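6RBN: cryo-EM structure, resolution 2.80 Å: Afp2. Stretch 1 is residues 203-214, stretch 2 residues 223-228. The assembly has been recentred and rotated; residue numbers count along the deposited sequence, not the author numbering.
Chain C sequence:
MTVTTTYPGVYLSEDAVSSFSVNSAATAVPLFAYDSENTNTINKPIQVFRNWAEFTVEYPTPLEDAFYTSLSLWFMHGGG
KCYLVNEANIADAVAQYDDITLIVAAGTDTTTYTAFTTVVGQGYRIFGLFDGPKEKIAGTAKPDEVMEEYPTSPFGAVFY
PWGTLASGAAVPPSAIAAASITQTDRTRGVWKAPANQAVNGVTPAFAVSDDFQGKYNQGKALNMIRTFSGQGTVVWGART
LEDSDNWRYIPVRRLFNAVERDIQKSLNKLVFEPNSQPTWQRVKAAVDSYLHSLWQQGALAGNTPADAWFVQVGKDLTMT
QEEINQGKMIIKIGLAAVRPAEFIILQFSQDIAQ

Stretch 1 (203-214) TPAFAVSDDFQG
Stretch 2 (223-228) NMIRTF

Residues 203-208 of stretch 1 run as an extended loop, interrupted at Ala205 (phi/psi -71/-31) and extended again through Phe206, Ala207 and Val208 (-115/130). Ser209 (-89/174) occupies the N-cap position, and the helix begins at Asp210 (-71/-35), with Gly214 N donating to Asp210 O at 3.1 Å. In stretch 2, Asn223 has positive phi (59/69), Met224 turns to -49/153, and the chain is extended from Ile225 (-118/110) through Arg226 (-125/160) to Phe228. The CA atoms of Val208 and Arg226 lie 6.5 Å apart and those of Gln213 and Met224 6.9 Å apart, so that the register runs in the reverse order, the earlier residue of stretch 1 pairing with the later residue of stretch 2. No backbone-to-backbone hydrogen bond joins the stretches; side chains dominate the contact, which buries 485 Å².

The polar link is a salt bridge between Arg226 and Asp210. Arg226 (chi1 m, chi2 t, chi3 p, chi4 -172°) leaves its backbone sideways, yet its end reaches the first helical turn, where NH1 donates to OD1 of Asp210 (chi1 m, chi2 -31°) at a very short 2.4 Å. Asp210 N and Ser209 C lie over one face of the guanidinium. Gln213 OE1 lies near the guanidinium plane at its edge and approaches Arg226 CD to 3.6 Å, while Val208 O is 3.3 Å from Arg226 NE.

Met224 (chi1 -87°, chi2 53°, chi3 -113°) points toward stretch 1 and supplies the apolar centre. Its CG meets CG1 of Val208 (chi1 t) at 3.6 Å, and its CE lies obliquely 4.1 Å from CE2 of Phe212 (chi1 t, chi2 75°). Gln213, extended with chi1 and chi2 both t and chi3 1°, brings CD within 3.6 Å of Met224 CB. Farther along, Pro204 (C-gamma endo) places CB 3.9 Å from Ile225 O and CG 4.4 Å from CG2 of Thr227 (chi1 t).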

# COMPACT_ATOMS: atom_id res chain seq x y z
N THR C 203 -78.94 42.29 57.09
CA THR C 203 -78.56 43.38 57.97
C THR C 203 -78.28 42.79 59.35
O THR C 203 -78.85 41.75 59.69
CB THR C 203 -79.65 44.46 58.07
OG1 THR C 203 -80.88 43.87 58.49
CG2 THR C 203 -79.85 45.16 56.73
N PRO C 204 -77.38 43.39 60.13
CA PRO C 204 -77.17 42.90 61.49
C PRO C 204 -78.36 43.21 62.38
O PRO C 204 -79.06 44.21 62.21
CB PRO C 204 -75.92 43.66 61.95
CG PRO C 204 -75.89 44.87 61.11
CD PRO C 204 -76.43 44.46 59.78
N ALA C 205 -78.60 42.31 63.34
CA ALA C 205 -79.71 42.49 64.26
C ALA C 205 -79.44 43.62 65.24
O ALA C 205 -80.37 44.30 65.67
CB ALA C 205 -79.99 41.19 65.01
N PHE C 206 -78.18 43.83 65.59
CA PHE C 206 -77.78 44.81 66.59
C PHE C 206 -76.80 45.79 65.96
O PHE C 206 -76.19 45.52 64.93
CB PHE C 206 -77.12 44.12 67.79
CG PHE C 206 -78.04 43.22 68.55
CD1 PHE C 206 -79.40 43.49 68.62
CD2 PHE C 206 -77.56 42.06 69.13
CE1 PHE C 206 -80.25 42.64 69.30
CE2 PHE C 206 -78.41 41.21 69.80
CZ PHE C 206 -79.75 41.50 69.89
N ALA C 207 -76.67 46.95 66.59
CA ALA C 207 -75.69 47.95 66.19
C ALA C 207 -74.54 47.91 67.17
O ALA C 207 -74.75 47.97 68.39
CB ALA C 207 -76.32 49.35 66.15
N VAL C 208 -73.32 47.81 66.65
CA VAL C 208 -72.12 47.66 67.46
C VAL C 208 -71.24 48.89 67.27
O VAL C 208 -70.96 49.29 66.13
CB VAL C 208 -71.36 46.38 67.09
CG1 VAL C 208 -70.11 46.27 67.91
CG2 VAL C 208 -72.24 45.16 67.31
N SER C 209 -70.81 49.48 68.38
CA SER C 209 -69.92 50.63 68.34
C SER C 209 -68.46 50.17 68.32
O SER C 209 -68.16 48.98 68.46
CB SER C 209 -70.18 51.55 69.52
OG SER C 209 -69.86 50.90 70.74
N ASP C 210 -67.55 51.13 68.16
CA ASP C 210 -66.13 50.82 68.18
C ASP C 210 -65.64 50.46 69.58
O ASP C 210 -64.77 49.61 69.73
CB ASP C 210 -65.33 52.01 67.66
CG ASP C 210 -65.43 52.17 66.16
OD1 ASP C 210 -65.59 51.14 65.47
OD2 ASP C 210 -65.35 53.31 65.68
N ASP C 211 -66.20 51.09 70.61
CA ASP C 211 -65.73 50.86 71.97
C ASP C 211 -66.17 49.50 72.51
O ASP C 211 -65.58 49.01 73.47
CB ASP C 211 -66.20 51.98 72.89
CG ASP C 211 -65.54 53.30 72.58
OD1 ASP C 211 -64.40 53.30 72.07
OD2 ASP C 211 -66.16 54.36 72.83
N PHE C 212 -67.20 48.90 71.91
CA PHE C 212 -67.59 47.55 72.28
C PHE C 212 -66.64 46.52 71.69
O PHE C 212 -66.27 45.55 72.37
CB PHE C 212 -69.02 47.28 71.83
CG PHE C 212 -69.51 45.90 72.17
CD1 PHE C 212 -69.86 45.58 73.47
CD2 PHE C 212 -69.63 44.93 71.19
CE1 PHE C 212 -70.30 44.31 73.78
CE2 PHE C 212 -70.07 43.67 71.49
CZ PHE C 212 -70.41 43.36 72.79
N GLN C 213 -66.26 46.69 70.43
CA GLN C 213 -65.37 45.75 69.76
C GLN C 213 -63.95 45.82 70.30
O GLN C 213 -63.22 44.82 70.23
CB GLN C 213 -65.40 46.01 68.25
CG GLN C 213 -64.64 45.02 67.39
CD GLN C 213 -64.85 45.25 65.92
OE1 GLN C 213 -65.55 46.18 65.52
NE2 GLN C 213 -64.25 44.41 65.09
N GLY C 214 -63.55 46.95 70.88
CA GLY C 214 -62.20 47.11 71.40
C GLY C 214 -61.88 46.21 72.58
O GLY C 214 -60.71 45.93 72.82
N ASN C 223 -64.84 39.19 66.27
CA ASN C 223 -64.94 39.48 64.83
C ASN C 223 -66.33 39.99 64.42
O ASN C 223 -67.10 39.30 63.76
CB ASN C 223 -64.56 38.27 63.97
CG ASN C 223 -63.08 38.01 63.97
OD1 ASN C 223 -62.27 38.93 63.90
ND2 ASN C 223 -62.70 36.74 64.05
N MET C 224 -66.65 41.21 64.86
CA MET C 224 -67.91 41.91 64.62
C MET C 224 -68.41 41.94 63.17
O MET C 224 -67.63 41.88 62.23
CB MET C 224 -67.79 43.34 65.10
CG MET C 224 -68.12 43.56 66.54
SD MET C 224 -67.25 42.55 67.73
CE MET C 224 -68.63 41.59 68.31
N ILE C 225 -69.73 42.04 63.02
CA ILE C 225 -70.40 42.25 61.74
C ILE C 225 -71.12 43.58 61.84
O ILE C 225 -72.11 43.70 62.58
CB ILE C 225 -71.38 41.11 61.41
CG1 ILE C 225 -70.63 39.79 61.28
CG2 ILE C 225 -72.14 41.42 60.14
CD1 ILE C 225 -71.54 38.60 61.17
N ARG C 226 -70.64 44.58 61.13
CA ARG C 226 -71.10 45.95 61.29
C ARG C 226 -71.56 46.50 59.96
O ARG C 226 -71.19 46.01 58.89
CB ARG C 226 -69.99 46.83 61.87
CG ARG C 226 -69.60 46.47 63.28
CD ARG C 226 -68.44 47.31 63.74
NE ARG C 226 -68.78 48.72 63.71
CZ ARG C 226 -67.91 49.70 63.91
NH1 ARG C 226 -66.64 49.41 64.16
NH2 ARG C 226 -68.30 50.96 63.86
N THR C 227 -72.38 47.54 60.01
CA THR C 227 -72.85 48.22 58.81
C THR C 227 -72.22 49.61 58.73
O THR C 227 -71.99 50.26 59.76
CB THR C 227 -74.38 48.29 58.76
OG1 THR C 227 -74.79 48.95 57.55
CG2 THR C 227 -74.96 49.00 59.97
N PHE C 228 -71.89 50.03 57.52
CA PHE C 228 -71.27 51.32 57.26
C PHE C 228 -71.98 51.99 56.10
O PHE C 228 -72.36 51.33 55.13
CB PHE C 228 -69.78 51.17 56.93
CG PHE C 228 -68.95 50.67 58.07
CD1 PHE C 228 -68.52 51.53 59.07
CD2 PHE C 228 -68.60 49.34 58.15
CE1 PHE C 228 -67.75 51.08 60.11
CE2 PHE C 228 -67.83 48.88 59.20
CZ PHE C 228 -67.41 49.75 60.18